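Local structure of ferredoxin--NADP reductase, apicoplast (Plasmodium falciparum, 3JQR) at residues Tyr10-Pro15 with Gly55-Tyr60; Val21-Leu26 with Tyr36-Asn41; Gln168-Phe173 with Ser205-Tyr210; Gly216-Asp221 with Phe246-Asn251. The protein transfers electrons from reduced ferredoxin to NADP+, or in reverse, through a bound FAD, and may support isoprenoid precursor synthesis in the apicoplast. The protein carries 1 engineered substitution. All coordinates share one frame; numbering follows the deposited sequence.

Contact 1. Residues Tyr10-Pro15 with Gly55-Tyr60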
loop_
_atom_site.group_PDB
_atom_site.type_symbol
_atom_site.label_atom_id
_atom_site.label_comp_id
_atom_site.label_asym_id
_atom_site.label_seq_id
_atom_site.Cartn_x
_atom_site.Cartn_y
_atom_site.Cartn_z
ATOM N N TYR A 10 10.193 3.529 -23.561
ATOM C CA TYR A 10 11.369 2.972 -22.898
ATOM C C TYR A 10 10.947 1.938 -21.861
ATOM O O TYR A 10 10.070 2.195 -21.035
ATOM C CB TYR A 10 12.211 4.075 -22.248
ATOM C CG TYR A 10 12.627 5.145 -23.225
ATOM C CD1 TYR A 10 11.983 6.373 -23.252
ATOM C CD2 TYR A 10 13.642 4.915 -24.147
ATOM C CE1 TYR A 10 12.348 7.349 -24.156
ATOM C CE2 TYR A 10 14.012 5.886 -25.056
ATOM C CZ TYR A 10 13.361 7.100 -25.056
ATOM O OH TYR A 10 13.724 8.075 -25.956
ATOM N N THR A 11 11.569 0.766 -21.915
ATOM C CA THR A 11 11.239 -0.320 -21.002
ATOM C C THR A 11 12.478 -0.787 -20.254
ATOM O O THR A 11 13.555 -0.216 -20.409
ATOM C CB THR A 11 10.622 -1.513 -21.749
ATOM O OG1 THR A 11 11.555 -2.007 -22.717
ATOM C CG2 THR A 11 9.340 -1.094 -22.454
ATOM N N VAL A 12 12.325 -1.823 -19.438
ATOM C CA VAL A 12 13.451 -2.350 -18.675
ATOM C C VAL A 12 14.487 -3.001 -19.592
ATOM O O VAL A 12 15.667 -3.085 -19.245
ATOM C CB VAL A 12 12.996 -3.339 -17.576
ATOM C CG1 VAL A 12 12.304 -2.595 -16.441
ATOM C CG2 VAL A 12 12.083 -4.406 -18.161
ATOM N N LYS A 13 14.051 -3.448 -20.768
ATOM C CA LYS A 13 14.980 -4.020 -21.741
ATOM C C LYS A 13 15.718 -2.948 -22.552
ATOM O O LYS A 13 16.875 -3.141 -22.927
ATOM C CB LYS A 13 14.288 -5.046 -22.653
ATOM C CG LYS A 13 13.024 -4.552 -23.340
ATOM C CD LYS A 13 12.330 -5.684 -24.091
ATOM C CE LYS A 13 11.706 -6.692 -23.127
ATOM N NZ LYS A 13 11.091 -7.850 -23.838
ATOM N N ASN A 14 15.059 -1.819 -22.814
ATOM C CA ASN A 14 15.728 -0.680 -23.456
ATOM C C ASN A 14 15.464 0.655 -22.753
ATOM O O ASN A 14 14.692 1.480 -23.242
ATOM C CB ASN A 14 15.400 -0.596 -24.959
ATOM C CG ASN A 14 13.988 -0.095 -25.235
ATOM O OD1 ASN A 14 13.799 0.933 -25.890
ATOM N ND2 ASN A 14 12.993 -0.824 -24.744
ATOM N N PRO A 15 16.119 0.873 -21.601
ATOM C CA PRO A 15 15.857 2.064 -20.806
ATOM C C PRO A 15 16.545 3.291 -21.384
ATOM O O PRO A 15 17.495 3.165 -22.156
ATOM C CB PRO A 15 16.458 1.710 -19.446
ATOM C CG PRO A 15 17.576 0.789 -19.765
ATOM C CD PRO A 15 17.193 0.046 -21.024
ATOM N N GLY A 55 9.516 5.406 -14.863
ATOM C CA GLY A 55 10.108 4.365 -14.050
ATOM C C GLY A 55 11.590 4.608 -13.887
ATOM O O GLY A 55 12.296 4.870 -14.860
ATOM N N ILE A 56 12.059 4.540 -12.648
ATOM C CA ILE A 56 13.481 4.594 -12.366
ATOM C C ILE A 56 13.965 3.192 -12.008
ATOM O O ILE A 56 13.396 2.544 -11.132
ATOM C CB ILE A 56 13.780 5.549 -11.195
ATOM C CG1 ILE A 56 13.435 6.990 -11.581
ATOM C CG2 ILE A 56 15.235 5.435 -10.768
ATOM C CD1 ILE A 56 13.684 7.994 -10.480
ATOM N N ILE A 57 15.002 2.716 -12.694
ATOM C CA ILE A 57 15.605 1.425 -12.361
ATOM C C ILE A 57 16.778 1.614 -11.408
ATOM O O ILE A 57 17.823 2.126 -11.798
ATOM C CB ILE A 57 16.110 0.680 -13.609
ATOM C CG1 ILE A 57 14.988 0.521 -14.637
ATOM C CG2 ILE A 57 16.676 -0.683 -13.221
ATOM C CD1 ILE A 57 15.473 0.021 -15.983
ATOM N N PRO A 58 16.611 1.200 -10.144
ATOM C CA PRO A 58 17.705 1.347 -9.195
ATOM C C PRO A 58 18.909 0.476 -9.560
ATOM O O PRO A 58 18.749 -0.702 -9.885
ATOM C CB PRO A 58 17.089 0.880 -7.871
ATOM C CG PRO A 58 15.617 0.976 -8.070
ATOM C CD PRO A 58 15.393 0.669 -9.511
ATOM N N TYR A 59 20.097 1.077 -9.525
ATOM C CA TYR A 59 21.368 0.364 -9.690
ATOM C C TYR A 59 21.656 -0.176 -11.090
ATOM O O TYR A 59 22.493 -1.065 -11.248
ATOM C CB TYR A 59 21.482 -0.772 -8.667
ATOM C CG TYR A 59 21.347 -0.305 -7.238
ATOM C CD1 TYR A 59 20.192 -0.551 -6.514
ATOM C CD2 TYR A 59 22.371 0.400 -6.621
ATOM C CE1 TYR A 59 20.062 -0.117 -5.210
ATOM C CE2 TYR A 59 22.251 0.838 -5.318
ATOM C CZ TYR A 59 21.096 0.576 -4.618
ATOM O OH TYR A 59 20.978 1.011 -3.322
ATOM N N TYR A 60 20.981 0.353 -12.106
ATOM C CA TYR A 60 21.188 -0.136 -13.470
ATOM C C TYR A 60 22.668 -0.148 -13.828
ATOM O O TYR A 60 23.374 0.832 -13.591
ATOM C CB TYR A 60 20.417 0.713 -14.484
ATOM C CG TYR A 60 20.329 0.090 -15.863
ATOM C CD1 TYR A 60 19.232 -0.679 -16.226
ATOM C CD2 TYR A 60 21.341 0.269 -16.800
ATOM C CE1 TYR A 60 19.140 -1.248 -17.482
ATOM C CE2 TYR A 60 21.257 -0.299 -18.060
ATOM C CZ TYR A 60 20.153 -1.056 -18.394
ATOM O OH TYR A 60 20.053 -1.628 -19.640
#
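Val-12 and Ile-57 mark the nearest approach of the two backbones, with Val-12 CA 7.7 Å from Ile-57 CA, so side chains bridge the gap. Segment 10-15 is an irregular loop, and a type II beta turn runs from Ile-57 to Tyr-60. The contact is apolar and small. Ile-57 reaches out with its terminal methyl. Its chi1 of -55° sets CG1 beside the backbone N, and the extended second torsion carries CD1 forward to the loop. There Ile-57 CD1 lies 4.0 Å from Pro-15 CB. On the Val-12 side, Ile-57 CD1 is 4.1 Å from Val-12 CG1, and these two side chains meet at about a right angle. Pro-15 CG comes obliquely to the phenol end of the other ring, 3.4 Å from Tyr-60 CE1. Pro-15 CD lies 3.6 Å from Tyr-60 OH. Tyr-60 has its CG anti to the backbone N (chi1 -167°), which swings the ring back toward the loop. The contact thus joins the loop carrying the FAD-binding residue Lys-13 to the end of a strand in the FAD-binding domain. Strand 150-157 lies alongside both pieces: Tyr-152 stacks on Tyr-60 and touches Pro-15, and Thr-154 meets Ile-57. The loop leads directly into strand 16-25, while the chain of strand 53-56 continues to the turn, where Pro-58 packs against helix 137-143.

Contact 2. Residues Val21-Leu26 with Tyr36-Asn41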
loop_
_atom_site.group_PDB
_atom_site.type_symbol
_atom_site.label_atom_id
_atom_site.label_comp_id
_atom_site.label_asym_id
_atom_site.label_seq_id
_atom_site.Cartn_x
_atom_site.Cartn_y
_atom_site.Cartn_z
ATOM N N VAL A 21 21.027 16.482 -12.913
ATOM C CA VAL A 21 21.614 17.819 -12.891
ATOM C C VAL A 21 21.405 18.504 -11.546
ATOM O O VAL A 21 22.244 19.289 -11.105
ATOM C CB VAL A 21 21.069 18.717 -14.019
ATOM C CG1 VAL A 21 21.803 18.442 -15.320
ATOM C CG2 VAL A 21 19.572 18.525 -14.184
ATOM N N ASP A 22 20.291 18.206 -10.888
ATOM C CA ASP A 22 20.027 18.801 -9.588
ATOM C C ASP A 22 19.358 17.826 -8.629
ATOM O O ASP A 22 18.532 17.006 -9.030
ATOM C CB ASP A 22 19.172 20.062 -9.738
ATOM C CG ASP A 22 19.571 21.154 -8.761
ATOM O OD1 ASP A 22 20.532 20.942 -7.991
ATOM O OD2 ASP A 22 18.928 22.224 -8.771
ATOM N N LYS A 23 19.735 17.921 -7.360
ATOM C CA LYS A 23 19.077 17.174 -6.304
ATOM C C LYS A 23 18.906 18.088 -5.101
ATOM O O LYS A 23 19.875 18.416 -4.415
ATOM C CB LYS A 23 19.888 15.935 -5.928
ATOM C CG LYS A 23 19.248 15.064 -4.858
ATOM C CD LYS A 23 20.078 13.815 -4.621
ATOM C CE LYS A 23 19.601 13.041 -3.407
ATOM N NZ LYS A 23 20.609 12.027 -2.995
ATOM N N ILE A 24 17.671 18.512 -4.856
ATOM C CA ILE A 24 17.394 19.406 -3.742
ATOM C C ILE A 24 16.295 18.882 -2.825
ATOM O O ILE A 24 15.286 18.332 -3.275
ATOM C CB ILE A 24 17.031 20.829 -4.218
ATOM C CG1 ILE A 24 15.661 20.835 -4.901
ATOM C CG2 ILE A 24 18.106 21.365 -5.156
ATOM C CD1 ILE A 24 14.983 22.193 -4.887
ATOM N N ASN A 25 16.518 19.056 -1.529
ATOM C CA ASN A 25 15.546 18.720 -0.508
ATOM C C ASN A 25 14.314 19.608 -0.669
ATOM O O ASN A 25 14.433 20.830 -0.735
ATOM C CB ASN A 25 16.179 18.934 0.869
ATOM C CG ASN A 25 15.513 18.124 1.958
ATOM O OD1 ASN A 25 15.319 16.915 1.822
ATOM N ND2 ASN A 25 15.172 18.785 3.056
ATOM N N LEU A 26 13.136 18.996 -0.736
ATOM C CA LEU A 26 11.897 19.739 -0.978
ATOM C C LEU A 26 11.209 20.250 0.287
ATOM O O LEU A 26 10.339 21.118 0.215
ATOM C CB LEU A 26 10.912 18.889 -1.780
ATOM C CG LEU A 26 11.012 18.992 -3.298
ATOM C CD1 LEU A 26 9.893 18.196 -3.953
ATOM C CD2 LEU A 26 10.946 20.454 -3.712
ATOM N N TYR A 36 13.246 14.482 -1.954
ATOM C CA TYR A 36 14.150 15.118 -2.901
ATOM C C TYR A 36 13.496 15.425 -4.238
ATOM O O TYR A 36 12.816 14.584 -4.831
ATOM C CB TYR A 36 15.398 14.260 -3.134
ATOM C CG TYR A 36 16.307 14.156 -1.935
ATOM C CD1 TYR A 36 16.384 12.979 -1.204
ATOM C CD2 TYR A 36 17.089 15.231 -1.531
ATOM C CE1 TYR A 36 17.212 12.871 -0.108
ATOM C CE2 TYR A 36 17.923 15.134 -0.430
ATOM C CZ TYR A 36 17.980 13.949 0.277
ATOM O OH TYR A 36 18.801 13.835 1.374
ATOM N N HIS A 37 13.713 16.648 -4.698
ATOM C CA HIS A 37 13.424 17.015 -6.066
ATOM C C HIS A 37 14.637 16.636 -6.907
ATOM O O HIS A 37 15.774 16.949 -6.547
ATOM C CB HIS A 37 13.166 18.516 -6.160
ATOM C CG HIS A 37 12.933 19.002 -7.555
ATOM N ND1 HIS A 37 11.775 18.734 -8.252
ATOM C CD2 HIS A 37 13.706 19.745 -8.382
ATOM C CE1 HIS A 37 11.847 19.285 -9.450
ATOM N NE2 HIS A 37 13.007 19.906 -9.554
ATOM N N LEU A 38 14.398 15.945 -8.016
ATOM C CA LEU A 38 15.478 15.555 -8.910
ATOM C C LEU A 38 15.315 16.223 -10.266
ATOM O O LEU A 38 14.261 16.121 -10.896
ATOM C CB LEU A 38 15.521 14.036 -9.080
ATOM C CG LEU A 38 15.784 13.210 -7.820
ATOM C CD1 LEU A 38 15.813 11.727 -8.154
ATOM C CD2 LEU A 38 17.086 13.638 -7.161
ATOM N N GLU A 39 16.361 16.910 -10.709
ATOM C CA GLU A 39 16.369 17.542 -12.019
ATOM C C GLU A 39 17.069 16.608 -13.000
ATOM O O GLU A 39 18.285 16.431 -12.939
ATOM C CB GLU A 39 17.115 18.875 -11.945
ATOM C CG GLU A 39 16.683 19.763 -10.780
ATOM C CD GLU A 39 16.011 21.052 -11.230
ATOM O OE1 GLU A 39 16.733 21.981 -11.661
ATOM O OE2 GLU A 39 14.767 21.146 -11.138
ATOM N N ILE A 40 16.300 16.006 -13.900
ATOM C CA ILE A 40 16.855 14.990 -14.786
ATOM C C ILE A 40 16.986 15.441 -16.234
ATOM O O ILE A 40 16.021 15.888 -16.857
ATOM C CB ILE A 40 16.043 13.687 -14.732
ATOM C CG1 ILE A 40 15.940 13.185 -13.291
ATOM C CG2 ILE A 40 16.679 12.632 -15.625
ATOM C CD1 ILE A 40 15.139 11.913 -13.146
ATOM N N ASN A 41 18.199 15.308 -16.758
ATOM C CA ASN A 41 18.487 15.612 -18.149
ATOM C C ASN A 41 18.319 14.369 -19.015
ATOM O O ASN A 41 19.010 13.367 -18.824
ATOM C CB ASN A 41 19.907 16.172 -18.280
ATOM C CG ASN A 41 20.388 16.221 -19.716
ATOM O OD1 ASN A 41 19.610 16.453 -20.641
ATOM N ND2 ASN A 41 21.683 16.006 -19.908
#
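Lys-23 lies across the ring of Tyr-36, on the sheet face they share with Leu-38 and Asn-25. Every side-chain torsion of Lys-23 is near 180°. This straight chain carries Lys-23 CE to 3.7 Å from the Tyr-36 ring centroid, almost straight above it. Lys-23 NZ stands 4.6 Å from the same centroid, a cation-pi contact. Asn-25 OD1 lies over the opposite face of the ring, 3.9 Å from Tyr-36 CE2. Lys-23 also runs beside Leu-38, pointing the same way, with Lys-23 CG a tight 3.5 Å from Leu-38 CD2. The other face of the sheet carries Ile-24, His-37, Asp-22 and Glu-39. Ile-24 CG1 meets the edge of the imidazole and lies 3.6 Å from His-37 CB. The strands are antiparallel, neighbours in a hairpin of the FAD-binding domain. Ile-24 and His-37 pair through both backbone N-H groups. A classic beta bulge sets Val-21 and Asp-22 against the single residue Glu-39; Glu-39 N to Asp-22 O is the surer bond there. His-37 NE2 donates to Glu-39 OE2 at 2.7 Å, within the imidazole plane and on the anti side of the carboxylate. His-37 ND1 is bonded to Tyr-225 OH. Lys-23 NZ is also held by the carbonyls of Ile-142 and Leu-145. The carboxylates of Asp-22 and Glu-39 lie close, though their exact placing is doubtful. The His-37 bond probably offsets part of the charge on Glu-39.

Contact 3. Residues Gln168-Phe173 with Ser205-Tyr210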
loop_
_atom_site.group_PDB
_atom_site.type_symbol
_atom_site.label_atom_id
_atom_site.label_comp_id
_atom_site.label_asym_id
_atom_site.label_seq_id
_atom_site.Cartn_x
_atom_site.Cartn_y
_atom_site.Cartn_z
ATOM N N GLN A 168 -9.214 24.840 -24.205
ATOM C CA GLN A 168 -10.261 25.348 -25.086
ATOM C C GLN A 168 -11.590 25.483 -24.345
ATOM O O GLN A 168 -12.252 26.517 -24.428
ATOM C CB GLN A 168 -10.433 24.428 -26.301
ATOM C CG GLN A 168 -11.408 24.942 -27.362
ATOM C CD GLN A 168 -10.709 25.534 -28.578
ATOM O OE1 GLN A 168 -11.311 26.278 -29.356
ATOM N NE2 GLN A 168 -9.434 25.198 -28.752
ATOM N N LYS A 169 -11.975 24.436 -23.619
ATOM C CA LYS A 169 -13.273 24.405 -22.948
ATOM C C LYS A 169 -13.281 25.115 -21.592
ATOM O O LYS A 169 -14.338 25.285 -20.984
ATOM C CB LYS A 169 -13.761 22.962 -22.777
ATOM C CG LYS A 169 -13.776 22.145 -24.059
ATOM C CD LYS A 169 -15.075 21.359 -24.196
ATOM C CE LYS A 169 -15.229 20.297 -23.116
ATOM N NZ LYS A 169 -14.672 18.981 -23.541
ATOM N N ASN A 170 -12.105 25.526 -21.124
ATOM C CA ASN A 170 -11.964 26.124 -19.793
ATOM C C ASN A 170 -12.485 25.219 -18.676
ATOM O O ASN A 170 -13.100 25.688 -17.720
ATOM C CB ASN A 170 -12.653 27.490 -19.724
ATOM C CG ASN A 170 -11.984 28.527 -20.607
ATOM O OD1 ASN A 170 -10.787 28.792 -20.483
ATOM N ND2 ASN A 170 -12.758 29.122 -21.505
ATOM N N THR A 171 -12.224 23.922 -18.807
ATOM C CA THR A 171 -12.649 22.929 -17.822
ATOM C C THR A 171 -12.280 23.321 -16.390
ATOM O O THR A 171 -11.179 23.809 -16.139
ATOM C CB THR A 171 -12.017 21.562 -18.133
ATOM O OG1 THR A 171 -12.246 21.231 -19.508
ATOM C CG2 THR A 171 -12.608 20.480 -17.242
ATOM N N ASN A 172 -13.202 23.106 -15.457
ATOM C CA ASN A 172 -12.938 23.339 -14.038
ATOM C C ASN A 172 -12.370 22.087 -13.372
ATOM O O ASN A 172 -12.687 20.969 -13.779
ATOM C CB ASN A 172 -14.217 23.772 -13.323
ATOM C CG ASN A 172 -14.834 25.015 -13.932
ATOM O OD1 ASN A 172 -15.994 25.011 -14.337
ATOM N ND2 ASN A 172 -14.054 26.085 -14.009
ATOM N N PHE A 173 -11.547 22.269 -12.341
ATOM C CA PHE A 173 -10.849 21.144 -11.723
ATOM C C PHE A 173 -10.904 21.124 -10.204
ATOM O O PHE A 173 -10.808 22.163 -9.553
ATOM C CB PHE A 173 -9.373 21.136 -12.133
ATOM C CG PHE A 173 -9.143 20.829 -13.584
ATOM C CD1 PHE A 173 -8.786 21.834 -14.470
ATOM C CD2 PHE A 173 -9.278 19.535 -14.062
ATOM C CE1 PHE A 173 -8.574 21.553 -15.807
ATOM C CE2 PHE A 173 -9.064 19.247 -15.398
ATOM C CZ PHE A 173 -8.713 20.256 -16.272
ATOM N N SER A 205 -2.177 30.359 -20.252
ATOM C CA SER A 205 -2.398 31.792 -20.096
ATOM C C SER A 205 -3.669 32.266 -20.806
ATOM O O SER A 205 -4.046 33.433 -20.706
ATOM C CB SER A 205 -1.176 32.586 -20.566
ATOM O OG SER A 205 -0.635 32.037 -21.756
ATOM N N ASN A 206 -4.322 31.356 -21.527
ATOM C CA ASN A 206 -5.675 31.608 -22.027
ATOM C C ASN A 206 -6.686 30.610 -21.453
ATOM O O ASN A 206 -7.809 30.487 -21.943
ATOM C CB ASN A 206 -5.730 31.656 -23.561
ATOM C CG ASN A 206 -5.217 30.389 -24.211
ATOM O OD1 ASN A 206 -4.257 29.780 -23.740
ATOM N ND2 ASN A 206 -5.851 29.989 -25.306
ATOM N N TYR A 207 -6.266 29.901 -20.407
ATOM C CA TYR A 207 -7.164 29.073 -19.611
ATOM C C TYR A 207 -7.805 29.953 -18.546
ATOM O O TYR A 207 -7.104 30.611 -17.778
ATOM C CB TYR A 207 -6.391 27.920 -18.958
ATOM C CG TYR A 207 -7.153 27.171 -17.880
ATOM C CD1 TYR A 207 -7.005 27.504 -16.538
ATOM C CD2 TYR A 207 -8.013 26.128 -18.202
ATOM C CE1 TYR A 207 -7.698 26.822 -15.549
ATOM C CE2 TYR A 207 -8.709 25.440 -17.219
ATOM C CZ TYR A 207 -8.547 25.790 -15.897
ATOM O OH TYR A 207 -9.239 25.110 -14.921
ATOM N N THR A 208 -9.133 29.980 -18.507
ATOM C CA THR A 208 -9.844 30.828 -17.552
ATOM C C THR A 208 -10.816 30.037 -16.675
ATOM O O THR A 208 -11.812 30.576 -16.192
ATOM C CB THR A 208 -10.608 31.969 -18.259
ATOM O OG1 THR A 208 -11.704 31.428 -19.008
ATOM C CG2 THR A 208 -9.685 32.729 -19.195
ATOM N N GLY A 209 -10.516 28.758 -16.473
ATOM C CA GLY A 209 -11.341 27.897 -15.629
ATOM C C GLY A 209 -10.953 27.983 -14.166
ATOM O O GLY A 209 -9.960 28.620 -13.815
ATOM N N TYR A 210 -11.736 27.338 -13.306
ATOM C CA TYR A 210 -11.479 27.402 -11.870
ATOM C C TYR A 210 -10.931 26.095 -11.297
ATOM O O TYR A 210 -11.466 25.016 -11.557
ATOM C CB TYR A 210 -12.733 27.841 -11.108
ATOM C CG TYR A 210 -12.413 28.397 -9.740
ATOM C CD1 TYR A 210 -11.971 29.705 -9.591
ATOM C CD2 TYR A 210 -12.536 27.612 -8.601
ATOM C CE1 TYR A 210 -11.666 30.220 -8.344
ATOM C CE2 TYR A 210 -12.235 28.120 -7.348
ATOM C CZ TYR A 210 -11.801 29.423 -7.228
ATOM O OH TYR A 210 -11.502 29.932 -5.988
#
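Tyr-207 fills the tight side of the contact, with its hydroxyl turned to the backbone of segment 168-173. A chi1 of 168° points the ring away from its own N-H and inward. Tyr-207 OH donates to Thr-171 O at 2.6 Å, nearly along the C=O axis. Tyr-207 OH also lies at the edge of the Phe-173 ring, 3.3 Å from Phe-173 CD1. Phe-173 CE1 and Tyr-207 CE2 add an apolar touch at 4.1 Å. The chain folds back over Tyr-207, so that Gly-209 N sits above the middle of its ring. Gly-209 CA passes 3.5 Å from Asn-170 O, in a CA-H...O contact. A backbone bond from Phe-173 N to Tyr-210 O, 2.9 Å, starts the pairing of strands 173-178 and 211-217. These are neighbouring parallel strands of the five-stranded sheet in the NADP-binding domain, and the contact lies at the N-terminal ends of both strands. Asn-170, with positive phi, is the first residue to leave the helical conformation after the short, weakly bonded helix. It stands on the looser, more exposed side with Thr-208. Asn-170 OD1 takes the N-H of Thr-208 at 2.8 Å, from above its carbonyl plane rather than on a lone pair. Thr-208 OG1 adds a weak bond, 3.2 Å long, so one residue supplies a firm and a weak donor to Asn-170 OD1. Thr-208 itself is exposed to solvent.

Contact 4. Residues Gly216-Asp221 with Phe246-Asn251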
loop_
_atom_site.group_PDB
_atom_site.type_symbol
_atom_site.label_atom_id
_atom_site.label_comp_id
_atom_site.label_asym_id
_atom_site.label_seq_id
_atom_site.Cartn_x
_atom_site.Cartn_y
_atom_site.Cartn_z
ATOM N N GLY A 216 -3.109 17.462 1.734
ATOM C CA GLY A 216 -2.815 17.076 3.109
ATOM C C GLY A 216 -1.376 16.642 3.317
ATOM O O GLY A 216 -0.840 15.850 2.543
ATOM N N VAL A 217 -0.749 17.163 4.369
ATOM C CA VAL A 217 0.632 16.819 4.701
ATOM C C VAL A 217 0.853 16.876 6.216
ATOM O O VAL A 217 -0.004 17.360 6.955
ATOM C CB VAL A 217 1.635 17.757 3.994
ATOM C CG1 VAL A 217 1.621 17.516 2.488
ATOM C CG2 VAL A 217 1.322 19.215 4.311
ATOM N N TYR A 218 1.999 16.383 6.678
ATOM C CA TYR A 218 2.284 16.371 8.111
ATOM C C TYR A 218 2.111 17.760 8.718
ATOM O O TYR A 218 1.309 17.951 9.633
ATOM C CB TYR A 218 3.693 15.832 8.394
ATOM C CG TYR A 218 4.009 15.706 9.870
ATOM C CD1 TYR A 218 3.787 14.513 10.552
ATOM C CD2 TYR A 218 4.524 16.780 10.585
ATOM C CE1 TYR A 218 4.071 14.395 11.902
ATOM C CE2 TYR A 218 4.811 16.672 11.936
ATOM C CZ TYR A 218 4.583 15.476 12.588
ATOM O OH TYR A 218 4.868 15.365 13.929
ATOM N N ASN A 219 2.867 18.727 8.204
ATOM C CA ASN A 219 2.791 20.107 8.677
ATOM C C ASN A 219 3.178 21.099 7.579
ATOM O O ASN A 219 3.385 20.710 6.430
ATOM C CB ASN A 219 3.665 20.301 9.919
ATOM C CG ASN A 219 5.130 20.037 9.644
ATOM O OD1 ASN A 219 5.524 19.794 8.502
ATOM N ND2 ASN A 219 5.948 20.085 10.689
ATOM N N GLU A 220 3.276 22.376 7.933
ATOM C CA GLU A 220 3.578 23.418 6.953
ATOM C C GLU A 220 4.876 23.141 6.190
ATOM O O GLU A 220 4.916 23.238 4.963
ATOM C CB GLU A 220 3.626 24.796 7.624
ATOM C CG GLU A 220 4.021 25.931 6.690
ATOM C CD GLU A 220 3.617 27.297 7.218
ATOM O OE1 GLU A 220 2.579 27.389 7.908
ATOM O OE2 GLU A 220 4.333 28.280 6.937
ATOM N N ASP A 221 5.928 22.787 6.925
ATOM C CA ASP A 221 7.239 22.518 6.333
ATOM C C ASP A 221 7.286 21.249 5.473
ATOM O O ASP A 221 8.325 20.925 4.901
ATOM C CB ASP A 221 8.312 22.444 7.425
ATOM C CG ASP A 221 8.740 23.813 7.918
ATOM O OD1 ASP A 221 7.999 24.792 7.684
ATOM O OD2 ASP A 221 9.821 23.911 8.538
ATOM N N PHE A 246 -3.091 19.900 7.517
ATOM C CA PHE A 246 -1.969 19.346 8.261
ATOM C C PHE A 246 -2.468 18.311 9.268
ATOM O O PHE A 246 -3.459 18.538 9.961
ATOM C CB PHE A 246 -1.201 20.463 8.968
ATOM C CG PHE A 246 -0.800 21.591 8.058
ATOM C CD1 PHE A 246 -1.261 22.880 8.280
ATOM C CD2 PHE A 246 0.031 21.359 6.973
ATOM C CE1 PHE A 246 -0.893 23.915 7.441
ATOM C CE2 PHE A 246 0.401 22.390 6.130
ATOM C CZ PHE A 246 -0.062 23.669 6.364
ATOM N N SER A 247 -1.781 17.175 9.337
ATOM C CA SER A 247 -2.183 16.086 10.226
ATOM C C SER A 247 -1.314 16.006 11.481
ATOM O O SER A 247 -1.807 15.718 12.571
ATOM C CB SER A 247 -2.132 14.750 9.484
ATOM O OG SER A 247 -0.816 14.467 9.045
ATOM N N TYR A 248 -0.020 16.266 11.317
ATOM C CA TYR A 248 0.955 16.056 12.386
ATOM C C TYR A 248 0.982 14.581 12.773
ATOM O O TYR A 248 1.326 14.221 13.898
ATOM C CB TYR A 248 0.655 16.946 13.594
ATOM C CG TYR A 248 0.519 18.409 13.240
ATOM C CD1 TYR A 248 -0.732 18.986 13.076
ATOM C CD2 TYR A 248 1.641 19.209 13.054
ATOM C CE1 TYR A 248 -0.865 20.320 12.746
ATOM C CE2 TYR A 248 1.516 20.545 12.723
ATOM C CZ TYR A 248 0.261 21.094 12.569
ATOM O OH TYR A 248 0.125 22.424 12.239
ATOM N N LYS A 249 0.599 13.739 11.819
ATOM C CA LYS A 249 0.684 12.292 11.958
ATOM C C LYS A 249 1.484 11.737 10.785
ATOM O O LYS A 249 1.104 11.925 9.629
ATOM C CB LYS A 249 -0.714 11.670 11.954
ATOM C CG LYS A 249 -1.646 12.200 13.027
ATOM C CD LYS A 249 -1.141 11.860 14.421
ATOM C CE LYS A 249 -2.161 12.244 15.482
ATOM N NZ LYS A 249 -2.539 13.680 15.381
ATOM N N GLN A 250 2.589 11.055 11.078
ATOM C CA GLN A 250 3.425 10.475 10.027
ATOM C C GLN A 250 2.735 9.310 9.328
ATOM O O GLN A 250 3.071 8.960 8.198
ATOM C CB GLN A 250 4.775 10.031 10.589
ATOM C CG GLN A 250 5.746 11.177 10.808
ATOM C CD GLN A 250 7.020 10.736 11.497
ATOM O OE1 GLN A 250 7.310 11.162 12.615
ATOM N NE2 GLN A 250 7.785 9.871 10.838
ATOM N N ASN A 251 1.771 8.710 10.013
ATOM C CA ASN A 251 0.971 7.640 9.438
ATOM C C ASN A 251 0.053 8.182 8.346
ATOM O O ASN A 251 -0.575 9.227 8.519
ATOM C CB ASN A 251 0.150 6.963 10.533
ATOM C CG ASN A 251 -0.695 5.829 10.008
ATOM O OD1 ASN A 251 -0.199 4.729 9.766
ATOM N ND2 ASN A 251 -1.987 6.087 9.835
HETATM O O HOH W 1 2.415 23.177 10.473
#
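Tyr-218 and Tyr-248 form the aromatic part of the contact. The edge of Tyr-248 is directed at the face of Tyr-218, with ring planes at 73°. Tyr-248 CA sits over the centre of that ring, 3.6 Å from the Tyr-218 centroid, a CH-pi contact. Gln-250 N lies at the ring edge. The Phe-246 ring has Glu-220 N over one face and Val-217 CG2 at its edge, 3.7 Å from Phe-246 CD2. Asn-219 CB is 3.5 Å from Tyr-248 CE2. Two backbone hydrogen bonds join the segments: Ser-247 N to Val-217 O, 3.0 Å, and Tyr-248 N to a lone pair of Tyr-218 O, 2.7 Å. A water accepts from Glu-220 N and also bonds Tyr-248 OH. Within its own segment Ser-247 OG accepts from Lys-249 N, an ST turn, and it is bonded to Thr-255 OG1. The loops follow strands 211-217 and 240-246. Val-217, Tyr-218 and Ser-247 bind NADP+ in another crystal structure of this protein, so the contact forms part of the nucleotide site at the C-terminal ends of the parallel strands.

How the contacts relate
Contacts 1 and 2 belong to the FAD-binding domain and both reach the same antiparallel sheet. Their centres are 19 Å apart, and contact 2 is nested within the chain loop closed by contact 1. The side chain of Val-12 is about 8 Å from the bound FAD, and that of Leu-26 in contact 2 about 9 Å. Contacts 3 and 4 lie at opposite ends of strand 211-217 of the parallel sheet, contact 3 just before its start and contact 4 at its end. Their centres are 31 Å apart. Contact 4 holds NADP+-binding residues, with the Val-217 side chain about 12 Å from the bound FAD. Its nearest atoms come about 5 Å from contact 2.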